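Local coordinates for protein spherulin-4 (Aspergillus clavatus, PDB 5C5G) that acts as a glycoside hydrolase, binds N-acetyl-D-galactosamine and probably serves in the biosynthesis of the cell-surface polysaccharide galactosaminogalactan, at residues 5-10 with 34-39; 51-56 with 97-102; 80-85 with 117-122; 154-159 with 188-193; 173-178 with 203-208. One frame throughout, in Å; residues are numbered along the deposited sequence.

From the N terminus, contact 1 comes first: it closes the loop through helix 24-32 and pairs the first two strands of an eight-stranded parallel barrel. Contacts 2 and 3 cross, because 80-85 lies between the segments of contact 2. Contact 2 ties the connection after strand 38-42 to helix 86-103, and contact 3 joins the loops after strands 71-78 and 112-116. Contacts 4 and 5 cross likewise, with 173-178 between 154-159 and 188-193; they join connections around strands 167-172 and 198-203. No contact nests inside another. Contacts 3 and 4 touch where Q120 probably hydrogen-bonds to I156 and D158.

Contact 1. Residues 5-10 with 34-39; sequences GPKSKV and PDVNFT
V10 holds CG1 anti to its backbone N (chi1 174°), and F38 has CG anti to the carbonyl carbon, beside the backbone N (chi1 -66°). As a bridged pair on one face of the sheet, they lie side by side, pointing the same way, with V10 CB 3.7 Å from F38 CD2. The other valine branch, V10 CG2, meets V36 CG1 at 3.6 Å, and this V36 methyl rests over one face of the F38 ring, toward its rim. W245 and M252 from helix 245-252 also pack on V10. Two backbone bonds set the parallel register, V10 N to N37 O (2.9 Å) and T39 N to V10 O (2.8 Å). Just ahead of the strands a water takes over, donating to S8 O and accepting from N37 N. At the exposed margin K7 NZ makes a weak bond to D35 O at 3.1 Å and a long salt bridge to D35 OD2. K9 CD passes T39 OG1; K9 NZ is salt-bridged to D226 and T39 OG1 hydrogen-bonded to E227. Strand 9-13, helix 24-32 and strand 38-42 form a beta-alpha-beta crossover, the repeating unit of a TIM barrel, joined here where both strands begin.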
# COMPACT_ATOMS: atom_id res chain seq x y z
N GLY A 5 -5.69 -20.45 3.80
CA GLY A 5 -6.15 -19.61 4.89
C GLY A 5 -6.81 -18.33 4.38
O GLY A 5 -7.20 -18.23 3.21
N PRO A 6 -6.96 -17.35 5.26
CA PRO A 6 -7.69 -16.14 4.87
C PRO A 6 -7.07 -15.45 3.65
O PRO A 6 -5.86 -15.38 3.52
CB PRO A 6 -7.56 -15.24 6.10
CG PRO A 6 -7.17 -16.12 7.22
CD PRO A 6 -6.48 -17.31 6.65
N LYS A 7 -7.93 -14.97 2.76
CA LYS A 7 -7.49 -14.20 1.62
C LYS A 7 -6.95 -12.84 2.07
O LYS A 7 -7.42 -12.24 3.05
CB LYS A 7 -8.66 -14.00 0.67
CG LYS A 7 -8.27 -13.61 -0.74
CD LYS A 7 -8.24 -14.82 -1.67
CE LYS A 7 -7.97 -14.41 -3.12
NZ LYS A 7 -9.21 -14.06 -3.89
N SER A 8 -5.96 -12.37 1.33
CA SER A 8 -5.37 -11.06 1.51
C SER A 8 -5.38 -10.30 0.20
O SER A 8 -5.41 -10.89 -0.89
CB SER A 8 -3.94 -11.17 2.01
OG SER A 8 -3.91 -11.78 3.29
N LYS A 9 -5.34 -8.98 0.31
CA LYS A 9 -5.13 -8.10 -0.81
C LYS A 9 -3.66 -8.06 -1.16
O LYS A 9 -2.80 -8.12 -0.28
CB LYS A 9 -5.58 -6.70 -0.46
CG LYS A 9 -7.05 -6.62 -0.05
CD LYS A 9 -7.42 -5.24 0.47
CE LYS A 9 -8.87 -5.17 0.94
NZ LYS A 9 -9.19 -6.21 1.97
N VAL A 10 -3.38 -7.92 -2.45
CA VAL A 10 -2.02 -7.65 -2.89
C VAL A 10 -1.76 -6.15 -2.74
O VAL A 10 -2.45 -5.33 -3.35
CB VAL A 10 -1.80 -8.10 -4.35
CG1 VAL A 10 -0.44 -7.67 -4.85
CG2 VAL A 10 -1.96 -9.61 -4.47
N PRO A 34 -8.79 -11.48 -11.73
CA PRO A 34 -9.85 -10.52 -11.39
C PRO A 34 -10.44 -10.74 -10.00
O PRO A 34 -11.05 -9.84 -9.45
CB PRO A 34 -10.91 -10.76 -12.47
CG PRO A 34 -10.65 -12.13 -12.98
CD PRO A 34 -9.16 -12.32 -12.88
N ASP A 35 -10.23 -11.93 -9.45
CA ASP A 35 -10.72 -12.27 -8.11
C ASP A 35 -9.82 -11.76 -6.98
O ASP A 35 -10.20 -11.81 -5.83
CB ASP A 35 -10.88 -13.79 -7.99
CG ASP A 35 -9.58 -14.53 -8.23
OD1 ASP A 35 -8.89 -14.23 -9.23
OD2 ASP A 35 -9.23 -15.41 -7.42
N VAL A 36 -8.62 -11.30 -7.31
CA VAL A 36 -7.68 -10.75 -6.33
C VAL A 36 -7.88 -9.26 -6.27
O VAL A 36 -8.03 -8.60 -7.31
CB VAL A 36 -6.22 -11.08 -6.71
CG1 VAL A 36 -5.23 -10.35 -5.82
CG2 VAL A 36 -6.01 -12.57 -6.62
N ASN A 37 -7.91 -8.70 -5.06
CA ASN A 37 -7.96 -7.25 -4.87
C ASN A 37 -6.57 -6.69 -4.68
O ASN A 37 -5.77 -7.24 -3.92
CB ASN A 37 -8.83 -6.93 -3.66
CG ASN A 37 -10.26 -7.34 -3.87
OD1 ASN A 37 -10.81 -7.13 -4.95
ND2 ASN A 37 -10.87 -7.92 -2.85
N PHE A 38 -6.31 -5.60 -5.39
CA PHE A 38 -5.01 -4.95 -5.40
C PHE A 38 -5.14 -3.55 -4.82
O PHE A 38 -5.98 -2.76 -5.25
CB PHE A 38 -4.47 -4.83 -6.82
CG PHE A 38 -4.15 -6.15 -7.48
CD1 PHE A 38 -5.14 -6.91 -8.07
CD2 PHE A 38 -2.86 -6.62 -7.52
CE1 PHE A 38 -4.85 -8.12 -8.68
CE2 PHE A 38 -2.57 -7.83 -8.13
CZ PHE A 38 -3.56 -8.57 -8.72
N THR A 39 -4.29 -3.24 -3.85
CA THR A 39 -4.18 -1.90 -3.30
C THR A 39 -2.90 -1.33 -3.87
O THR A 39 -1.83 -1.86 -3.57
CB THR A 39 -4.08 -1.93 -1.78
OG1 THR A 39 -5.27 -2.53 -1.25
CG2 THR A 39 -3.94 -0.52 -1.22
O HOH W 1 -7.63 -10.36 -2.67

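Contact 2. Residues 51-56 with 97-102; sequences EALPDG and AAWPTQ
P54 brings CD and CG over one face of the W99 indole, toward the rim, a CH-pi contact that fastens a loop of the TIM barrel, the one between strand 38-42 and helix 56-66, to the last turns of helix 86-103. The two side chains reach toward each other tip to tip. P54 CG stands 4.2 Å from the centroid of the six-membered ring, 29° off its normal and so off-centre, while P54 CD comes within 3.6 Å of W99 CE2. The edge of the indole is used differently: A52 O lies near the ring plane, 3.1 Å from W99 CD1. L53 slides past the indole in the opposite direction and brings CD2 to 3.9 Å from W99 CD1. Beside it, Q102 bends at chi2 (-84°) and its CD packs 4.0 Å from A52 CB.

In the next shell W99 NE1 donates to a water lying in the ring plane, 2.9 Å away, which in turn donates to E51 O; the indole N-H is thus tied to the loop backbone. Y96 meets W99 edge-to-face, and I62 of helix 56-66 also packs on the indole. D55 N-caps that helix through OD1, which accepts from Y58 N, while D55 OD2 is bonded to Y17 OH. On the other partner, helix 86-103 is kinked at P100 and T101, whose N atoms make no bond to the preceding turn. There A98 O accepts from both Q102 N, at 2.8 Å, and T101 OG1, at 2.9 Å, the hydroxyl tilted 28° from the carbonyl plane.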
# COMPACT_ATOMS: atom_id res chain seq x y z
N GLU A 51 2.56 20.47 -9.13
CA GLU A 51 1.48 21.03 -9.95
C GLU A 51 0.17 20.28 -9.69
O GLU A 51 0.15 19.30 -8.98
CB GLU A 51 1.85 20.96 -11.44
CG GLU A 51 3.12 21.69 -11.76
CD GLU A 51 3.43 21.74 -13.23
OE1 GLU A 51 2.66 21.21 -14.05
OE2 GLU A 51 4.48 22.30 -13.55
N ALA A 52 -0.89 20.76 -10.31
CA ALA A 52 -2.22 20.19 -10.07
C ALA A 52 -2.36 18.80 -10.66
O ALA A 52 -3.17 18.01 -10.17
CB ALA A 52 -3.29 21.11 -10.64
N LEU A 53 -1.59 18.50 -11.70
CA LEU A 53 -1.58 17.19 -12.32
C LEU A 53 -0.16 16.67 -12.40
O LEU A 53 0.79 17.44 -12.40
CB LEU A 53 -2.17 17.26 -13.72
CG LEU A 53 -3.64 17.64 -13.76
CD1 LEU A 53 -4.07 17.86 -15.19
CD2 LEU A 53 -4.51 16.59 -13.12
N PRO A 54 -0.01 15.35 -12.43
CA PRO A 54 1.31 14.75 -12.62
C PRO A 54 1.66 14.77 -14.10
O PRO A 54 0.92 15.33 -14.92
CB PRO A 54 1.10 13.33 -12.11
CG PRO A 54 -0.30 13.03 -12.52
CD PRO A 54 -1.06 14.33 -12.35
N ASP A 55 2.81 14.19 -14.47
CA ASP A 55 3.27 14.32 -15.84
C ASP A 55 2.47 13.45 -16.81
O ASP A 55 1.57 12.71 -16.41
CB ASP A 55 4.79 14.12 -15.93
CG ASP A 55 5.25 12.68 -15.82
OD1 ASP A 55 4.47 11.74 -16.09
OD2 ASP A 55 6.45 12.50 -15.53
N GLY A 56 2.79 13.54 -18.09
CA GLY A 56 1.98 12.92 -19.12
C GLY A 56 2.03 11.41 -19.10
O GLY A 56 1.12 10.74 -19.58
N ALA A 97 -7.13 14.62 -4.79
CA ALA A 97 -8.58 14.59 -4.87
C ALA A 97 -9.10 15.36 -6.08
O ALA A 97 -10.12 15.00 -6.63
CB ALA A 97 -9.18 15.16 -3.61
N ALA A 98 -8.40 16.44 -6.45
CA ALA A 98 -8.85 17.29 -7.54
C ALA A 98 -8.42 16.78 -8.89
O ALA A 98 -8.85 17.33 -9.90
CB ALA A 98 -8.36 18.72 -7.34
N TRP A 99 -7.61 15.72 -8.94
CA TRP A 99 -7.16 15.18 -10.22
C TRP A 99 -8.27 14.97 -11.28
O TRP A 99 -8.10 15.39 -12.42
CB TRP A 99 -6.38 13.88 -10.01
CG TRP A 99 -4.93 14.04 -9.67
CD1 TRP A 99 -4.24 15.19 -9.51
CD2 TRP A 99 -3.99 12.98 -9.48
NE1 TRP A 99 -2.91 14.93 -9.24
CE2 TRP A 99 -2.74 13.57 -9.22
CE3 TRP A 99 -4.09 11.58 -9.52
CZ2 TRP A 99 -1.58 12.80 -9.00
CZ3 TRP A 99 -2.95 10.83 -9.31
CH2 TRP A 99 -1.71 11.45 -9.06
N PRO A 100 -9.38 14.31 -10.93
CA PRO A 100 -10.37 14.03 -11.98
C PRO A 100 -11.05 15.29 -12.49
O PRO A 100 -11.35 15.37 -13.68
CB PRO A 100 -11.37 13.09 -11.29
CG PRO A 100 -11.11 13.24 -9.84
CD PRO A 100 -9.67 13.57 -9.69
N THR A 101 -11.24 16.28 -11.63
CA THR A 101 -11.86 17.53 -12.07
C THR A 101 -10.86 18.41 -12.82
O THR A 101 -11.19 19.01 -13.83
CB THR A 101 -12.50 18.29 -10.91
OG1 THR A 101 -11.56 18.47 -9.86
CG2 THR A 101 -13.68 17.53 -10.37
N GLN A 102 -9.62 18.46 -12.34
CA GLN A 102 -8.59 19.26 -13.00
C GLN A 102 -8.28 18.74 -14.40
O GLN A 102 -7.93 19.52 -15.28
CB GLN A 102 -7.31 19.27 -12.16
CG GLN A 102 -7.44 20.09 -10.89
CD GLN A 102 -7.20 21.56 -11.11
OE1 GLN A 102 -6.85 22.00 -12.21
NE2 GLN A 102 -7.38 22.34 -10.06
O HOH W 2 -0.44 16.49 -9.19

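Contact 3. Residues 80-85 with 117-122; sequences TYAKRN and ETPQQY
E117 OE1 is held by two donors: T80 N, at 3.0 Å, and a water at 2.9 Å. T80 N meets OE1 on the anti side of the carboxylate, 34° out of its plane. The same water lies 2.8 Å from T80 OG1, so backbone and hydroxyl of T80 both connect to one carboxylate oxygen, and the T80 and E117 side chains lie side by side, pointing the same way. From the E117 backbone, O accepts a weak bond from Y81 N at 2.7 Å.

The Y81 ring completes the grip on E117. The Y81 and E117 side chains cross at about a right angle, and the ring puts its face over E117 CB, which stands 3.9 Å from the ring centroid and only 12° off the normal, a well-centred CH-pi contact. E117 CG stands anti to the carbonyl carbon (chi1 -50°), and the chain, extended beyond it, brings OE1 to T80 N. P119 CA lies at the edge of the Y81 ring, and A82 CB packs 3.8 Å from P119 CG.

T80 to K83 form a type I' beta turn, closed by K83 N to T80 O at 3.0 Å, with Y81 and A82 at its corners. E117 directly follows D116 and its side chain lies close to Y76, both N-acetyl-D-galactosamine-binding residues, so the contact borders the sugar site. It joins the loops that leave strands 71-78 and 112-116: A82 and P119 both rest on I126 of helix 124-139, and R84 is salt-bridged to D92 of helix 86-103.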
# COMPACT_ATOMS: atom_id res chain seq x y z
N THR A 80 6.20 12.75 7.53
CA THR A 80 7.43 12.99 8.31
C THR A 80 7.21 12.75 9.81
O THR A 80 7.55 13.59 10.65
CB THR A 80 7.99 14.41 8.09
OG1 THR A 80 7.77 14.80 6.73
CG2 THR A 80 9.50 14.44 8.40
N TYR A 81 6.65 11.59 10.14
CA TYR A 81 6.43 11.22 11.54
C TYR A 81 5.55 12.23 12.24
O TYR A 81 5.72 12.53 13.41
CB TYR A 81 7.77 10.96 12.24
CG TYR A 81 8.57 9.96 11.44
CD1 TYR A 81 8.21 8.61 11.44
CD2 TYR A 81 9.62 10.37 10.62
CE1 TYR A 81 8.92 7.69 10.67
CE2 TYR A 81 10.32 9.46 9.86
CZ TYR A 81 9.97 8.12 9.89
OH TYR A 81 10.67 7.22 9.13
N ALA A 82 4.56 12.73 11.50
CA ALA A 82 3.57 13.68 11.99
C ALA A 82 4.16 15.03 12.34
O ALA A 82 3.51 15.84 13.00
CB ALA A 82 2.78 13.09 13.18
N LYS A 83 5.38 15.28 11.87
CA LYS A 83 6.02 16.57 12.07
C LYS A 83 5.77 17.50 10.89
O LYS A 83 5.98 18.70 10.99
CB LYS A 83 7.53 16.40 12.27
CG LYS A 83 7.92 15.64 13.53
CD LYS A 83 9.38 15.18 13.47
N ARG A 84 5.32 16.95 9.77
CA ARG A 84 5.06 17.77 8.61
C ARG A 84 3.84 18.62 8.88
O ARG A 84 2.82 18.13 9.39
CB ARG A 84 4.85 16.89 7.37
CG ARG A 84 4.74 17.68 6.10
CD ARG A 84 4.81 16.76 4.92
NE ARG A 84 4.72 17.51 3.67
CZ ARG A 84 3.94 17.21 2.63
NH1 ARG A 84 3.15 16.15 2.65
NH2 ARG A 84 3.95 17.98 1.55
N ASN A 85 3.93 19.90 8.54
CA ASN A 85 2.83 20.83 8.73
C ASN A 85 1.56 20.27 8.11
O ASN A 85 1.56 19.86 6.96
CB ASN A 85 3.18 22.17 8.08
CG ASN A 85 2.25 23.28 8.50
OD1 ASN A 85 1.02 23.14 8.47
ND2 ASN A 85 2.82 24.41 8.90
N GLU A 117 5.36 7.33 6.68
CA GLU A 117 6.12 7.77 7.84
C GLU A 117 5.23 8.22 8.98
O GLU A 117 5.49 9.23 9.61
CB GLU A 117 7.06 8.93 7.48
CG GLU A 117 7.93 8.69 6.27
CD GLU A 117 8.48 9.99 5.67
OE1 GLU A 117 7.76 11.03 5.61
OE2 GLU A 117 9.65 9.96 5.24
N THR A 118 4.19 7.48 9.27
CA THR A 118 3.40 7.80 10.45
C THR A 118 4.19 7.34 11.69
O THR A 118 5.00 6.42 11.62
CB THR A 118 2.02 7.15 10.39
OG1 THR A 118 2.18 5.74 10.20
CG2 THR A 118 1.20 7.75 9.26
N PRO A 119 3.99 7.99 12.84
CA PRO A 119 4.79 7.66 14.02
C PRO A 119 4.36 6.38 14.71
O PRO A 119 3.21 5.96 14.56
CB PRO A 119 4.57 8.87 14.94
CG PRO A 119 3.42 9.57 14.42
CD PRO A 119 3.17 9.19 13.02
N GLN A 120 5.30 5.77 15.40
CA GLN A 120 5.02 4.60 16.23
C GLN A 120 4.57 4.98 17.61
O GLN A 120 3.75 4.29 18.21
CB GLN A 120 6.27 3.75 16.40
CG GLN A 120 6.64 2.89 15.23
CD GLN A 120 7.93 2.16 15.52
OE1 GLN A 120 9.01 2.70 15.28
NE2 GLN A 120 7.84 0.96 16.08
N GLN A 121 5.17 6.02 18.18
CA GLN A 121 4.96 6.32 19.58
C GLN A 121 3.60 6.98 19.80
O GLN A 121 3.21 7.86 19.06
CB GLN A 121 6.07 7.24 20.10
CG GLN A 121 7.49 6.76 19.76
CD GLN A 121 8.58 7.59 20.41
OE1 GLN A 121 8.32 8.47 21.23
NE2 GLN A 121 9.83 7.31 20.05
N TYR A 122 2.91 6.56 20.85
CA TYR A 122 1.66 7.19 21.20
C TYR A 122 1.86 8.58 21.78
O TYR A 122 2.70 8.78 22.67
CB TYR A 122 0.86 6.36 22.20
CG TYR A 122 -0.40 7.06 22.56
CD1 TYR A 122 -1.51 6.99 21.73
CD2 TYR A 122 -0.47 7.86 23.69
CE1 TYR A 122 -2.66 7.68 22.04
CE2 TYR A 122 -1.61 8.55 24.00
CZ TYR A 122 -2.71 8.45 23.18
OH TYR A 122 -3.86 9.13 23.49
O HOH W 3 9.22 13.37 4.88

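Contact 4. Residues 154-159 with 188-193; sequences GAIPDS and DTIPDS
The link into strand 167-172 of the barrel meets the link from helix 175-180 to strand 198-203: I156 and S159, from the first, pack against T189 to D192, from the second. It is a surface contact without a direct hydrogen bond, made of an apolar part and a water-bridged part.

The apolar part is a pair of isoleucines that cross obliquely. I156 CG2 and I156 CD1 are both 3.8 Å from I190 CG1, and I156 CG1 is 3.9 Å from I190 CD1, so the methylene of I190 lies against both branches of I156. I156 carries CG1 anti to its carbonyl carbon (chi1 -63°), which sends that branch across to I190. I156 CD1 also meets T189 OG1, at 3.9 Å; this hydroxyl is hydrogen-bonded to L186 O.

At the other end S159 CB presses on P191 O at 3.2 Å, and S159 OG approaches P191 CG and D192 CB. A water links the two segments there, 2.9 Å from S159 OG and donating to D192 OD2 at 2.6 Å. Within 188-193, S193 OG donates to I190 O at 2.8 Å, from 50° out of the carbonyl plane.

Inward, both segments rest on the barrel wall: P157 packs on T168 and V170, and I190 on V170, all of strand 167-172. On its other flank the 154-159 segment is bound to Q120, whose side chain bonds I156 O, in the loop that precedes helix 124-139.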
# COMPACT_ATOMS: atom_id res chain seq x y z
N GLY A 154 5.99 1.66 9.16
CA GLY A 154 7.13 0.83 8.82
C GLY A 154 7.59 -0.07 9.96
O GLY A 154 8.71 -0.58 9.92
N ALA A 155 6.73 -0.27 10.95
CA ALA A 155 7.04 -0.96 12.19
C ALA A 155 5.76 -0.92 13.00
O ALA A 155 4.77 -0.31 12.58
CB ALA A 155 8.18 -0.26 12.93
N ILE A 156 5.73 -1.59 14.15
CA ILE A 156 4.49 -1.67 14.89
C ILE A 156 4.23 -0.39 15.68
O ILE A 156 5.03 -0.03 16.53
CB ILE A 156 4.51 -2.87 15.86
CG1 ILE A 156 4.61 -4.19 15.07
CG2 ILE A 156 3.22 -2.88 16.69
CD1 ILE A 156 4.98 -5.37 15.95
N PRO A 157 3.12 0.31 15.42
CA PRO A 157 2.82 1.52 16.19
C PRO A 157 2.02 1.16 17.42
O PRO A 157 1.54 0.03 17.52
CB PRO A 157 1.93 2.30 15.23
CG PRO A 157 1.13 1.23 14.58
CD PRO A 157 2.07 0.06 14.41
N ASP A 158 1.82 2.11 18.32
CA ASP A 158 0.89 1.88 19.42
C ASP A 158 -0.48 1.52 18.82
O ASP A 158 -0.92 2.09 17.81
CB ASP A 158 0.80 3.12 20.30
CG ASP A 158 -0.14 2.93 21.48
OD1 ASP A 158 -1.36 3.06 21.29
OD2 ASP A 158 0.33 2.65 22.60
N SER A 159 -1.14 0.56 19.45
CA SER A 159 -2.35 -0.00 18.89
C SER A 159 -3.47 1.02 18.76
O SER A 159 -4.35 0.83 17.94
CB SER A 159 -2.83 -1.19 19.71
OG SER A 159 -3.15 -0.81 21.03
N ASP A 188 1.53 -11.38 16.60
CA ASP A 188 0.79 -11.79 17.80
C ASP A 188 1.06 -10.87 18.99
O ASP A 188 0.31 -10.89 19.97
CB ASP A 188 1.14 -13.23 18.17
CG ASP A 188 0.76 -14.24 17.09
OD1 ASP A 188 -0.17 -13.98 16.30
OD2 ASP A 188 1.42 -15.30 17.04
N THR A 189 2.12 -10.07 18.93
CA THR A 189 2.45 -9.16 20.02
C THR A 189 1.61 -7.89 20.02
O THR A 189 1.64 -7.15 20.99
CB THR A 189 3.94 -8.74 19.99
OG1 THR A 189 4.19 -7.86 18.88
CG2 THR A 189 4.84 -9.95 19.92
N ILE A 190 0.88 -7.65 18.94
CA ILE A 190 0.16 -6.40 18.77
C ILE A 190 -1.21 -6.50 19.43
O ILE A 190 -2.05 -7.26 18.97
CB ILE A 190 -0.05 -6.07 17.30
CG1 ILE A 190 1.27 -6.16 16.53
CG2 ILE A 190 -0.68 -4.69 17.18
CD1 ILE A 190 1.12 -5.96 15.02
N PRO A 191 -1.45 -5.71 20.49
CA PRO A 191 -2.74 -5.82 21.16
C PRO A 191 -3.83 -5.09 20.38
O PRO A 191 -3.52 -4.27 19.52
CB PRO A 191 -2.48 -5.14 22.51
CG PRO A 191 -1.45 -4.13 22.20
CD PRO A 191 -0.57 -4.73 21.15
N ASP A 192 -5.09 -5.40 20.68
CA ASP A 192 -6.24 -4.67 20.16
C ASP A 192 -6.20 -4.58 18.64
O ASP A 192 -6.47 -3.53 18.06
CB ASP A 192 -6.31 -3.27 20.80
CG ASP A 192 -7.65 -2.58 20.59
OD1 ASP A 192 -8.68 -3.28 20.46
OD2 ASP A 192 -7.67 -1.33 20.58
N SER A 193 -5.83 -5.68 18.00
CA SER A 193 -5.62 -5.70 16.56
C SER A 193 -6.26 -6.91 15.91
O SER A 193 -6.52 -7.93 16.54
CB SER A 193 -4.12 -5.68 16.26
OG SER A 193 -3.51 -6.92 16.57
O HOH W 4 -5.81 0.32 21.39

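Contact 5. Residues 173-178 with 203-208; sequences ATYATF and HSVPTS
The H203 imidazole has A173 O over the centre of one face, 3.6 Å above the plane, with S204 CB in plane at its edge; T174 CG2 comes to CE1 obliquely, and the ring of Y237 stacks on H203 too. The Y175 ring has V205 CG1 over one face, while the P206 and Y175 side chains cross at about a right angle, P206 CD 3.4 Å from Y175 CD2.

A173 O does double duty, since it also accepts from H203 N at 3.1 Å. The second backbone bond, Y175 N to H203 O at 2.9 Å, completes the parallel bridge of T174 with H203. H203 ND1 and S204 OG share a hydrogen bond of 2.8 Å in which either could be the donor. T174 turns the chain into helix 175-180 as its N-cap: with chi1 at 64°, OG1 sits between the backbone N and the carbonyl carbon and accepts from T177 N at 3.0 Å. A water joins the first turn of the helix to the other segment, accepting from A176 N and donating to S204 O at 2.8 Å.

H203 lies close to E172, an N-acetyl-D-galactosamine-binding residue, so the contact extends the barrel pairing beside the sugar site. Strands 167-172 and 198-203 end here; Y175 packs on I202 of the latter strand and, with F178, on L217 of helix 212-224.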
# COMPACT_ATOMS: atom_id res chain seq x y z
N ALA A 173 10.35 -4.49 5.90
CA ALA A 173 11.75 -4.81 6.12
C ALA A 173 12.13 -6.02 5.32
O ALA A 173 11.34 -6.57 4.57
CB ALA A 173 12.00 -5.04 7.61
N THR A 174 13.38 -6.43 5.46
CA THR A 174 13.87 -7.59 4.74
C THR A 174 13.28 -8.89 5.30
O THR A 174 12.87 -8.98 6.45
CB THR A 174 15.40 -7.73 4.84
OG1 THR A 174 15.74 -7.95 6.21
CG2 THR A 174 16.11 -6.50 4.31
N TYR A 175 13.33 -9.91 4.47
CA TYR A 175 13.01 -11.26 4.90
C TYR A 175 13.88 -11.69 6.09
O TYR A 175 13.39 -12.34 7.02
CB TYR A 175 13.20 -12.21 3.72
CG TYR A 175 12.95 -13.65 4.05
CD1 TYR A 175 11.67 -14.17 4.09
CD2 TYR A 175 14.01 -14.52 4.32
CE1 TYR A 175 11.44 -15.49 4.39
CE2 TYR A 175 13.79 -15.85 4.61
CZ TYR A 175 12.50 -16.33 4.66
OH TYR A 175 12.31 -17.65 4.96
N ALA A 176 15.17 -11.34 6.06
CA ALA A 176 16.05 -11.68 7.18
C ALA A 176 15.52 -11.11 8.49
O ALA A 176 15.49 -11.80 9.51
CB ALA A 176 17.46 -11.21 6.92
N THR A 177 15.07 -9.87 8.46
CA THR A 177 14.50 -9.25 9.65
C THR A 177 13.20 -9.93 10.07
O THR A 177 12.97 -10.15 11.26
CB THR A 177 14.29 -7.77 9.40
OG1 THR A 177 15.57 -7.16 9.27
CG2 THR A 177 13.55 -7.10 10.55
N PHE A 178 12.36 -10.27 9.09
CA PHE A 178 11.12 -10.99 9.37
C PHE A 178 11.43 -12.27 10.15
O PHE A 178 10.79 -12.55 11.17
CB PHE A 178 10.43 -11.27 8.03
CG PHE A 178 9.10 -11.97 8.14
CD1 PHE A 178 7.98 -11.30 8.58
CD2 PHE A 178 8.98 -13.28 7.75
CE1 PHE A 178 6.75 -11.95 8.65
CE2 PHE A 178 7.75 -13.94 7.83
CZ PHE A 178 6.65 -13.25 8.26
N HIS A 203 10.60 -7.42 1.68
CA HIS A 203 11.45 -7.37 0.50
C HIS A 203 12.71 -8.18 0.75
O HIS A 203 12.90 -8.76 1.83
CB HIS A 203 11.74 -5.93 0.11
CG HIS A 203 12.32 -5.09 1.19
ND1 HIS A 203 13.60 -5.26 1.67
CD2 HIS A 203 11.80 -4.04 1.87
CE1 HIS A 203 13.84 -4.35 2.61
NE2 HIS A 203 12.76 -3.60 2.74
N SER A 204 13.58 -8.24 -0.25
CA SER A 204 14.88 -8.89 -0.10
C SER A 204 14.72 -10.36 0.26
O SER A 204 15.57 -10.94 0.95
CB SER A 204 15.73 -8.15 0.94
OG SER A 204 15.74 -6.75 0.67
N VAL A 205 13.67 -10.99 -0.24
CA VAL A 205 13.52 -12.43 -0.03
C VAL A 205 14.56 -13.17 -0.87
O VAL A 205 14.68 -12.92 -2.07
CB VAL A 205 12.12 -12.89 -0.41
CG1 VAL A 205 11.96 -14.38 -0.15
CG2 VAL A 205 11.07 -12.12 0.38
N PRO A 206 15.34 -14.09 -0.26
CA PRO A 206 16.31 -14.85 -1.04
C PRO A 206 15.63 -15.63 -2.15
O PRO A 206 14.51 -16.12 -1.98
CB PRO A 206 16.90 -15.83 -0.02
CG PRO A 206 16.66 -15.22 1.30
CD PRO A 206 15.39 -14.43 1.17
N THR A 207 16.29 -15.77 -3.29
CA THR A 207 15.64 -16.42 -4.43
C THR A 207 15.35 -17.89 -4.14
O THR A 207 14.48 -18.47 -4.79
CB THR A 207 16.45 -16.28 -5.71
OG1 THR A 207 17.77 -16.74 -5.47
CG2 THR A 207 16.49 -14.83 -6.17
N SER A 208 16.03 -18.48 -3.16
CA SER A 208 15.78 -19.86 -2.78
C SER A 208 14.43 -20.06 -2.09
O SER A 208 13.95 -21.19 -1.96
CB SER A 208 16.91 -20.36 -1.88
OG SER A 208 17.10 -19.49 -0.77
O HOH W 5 16.65 -10.78 3.49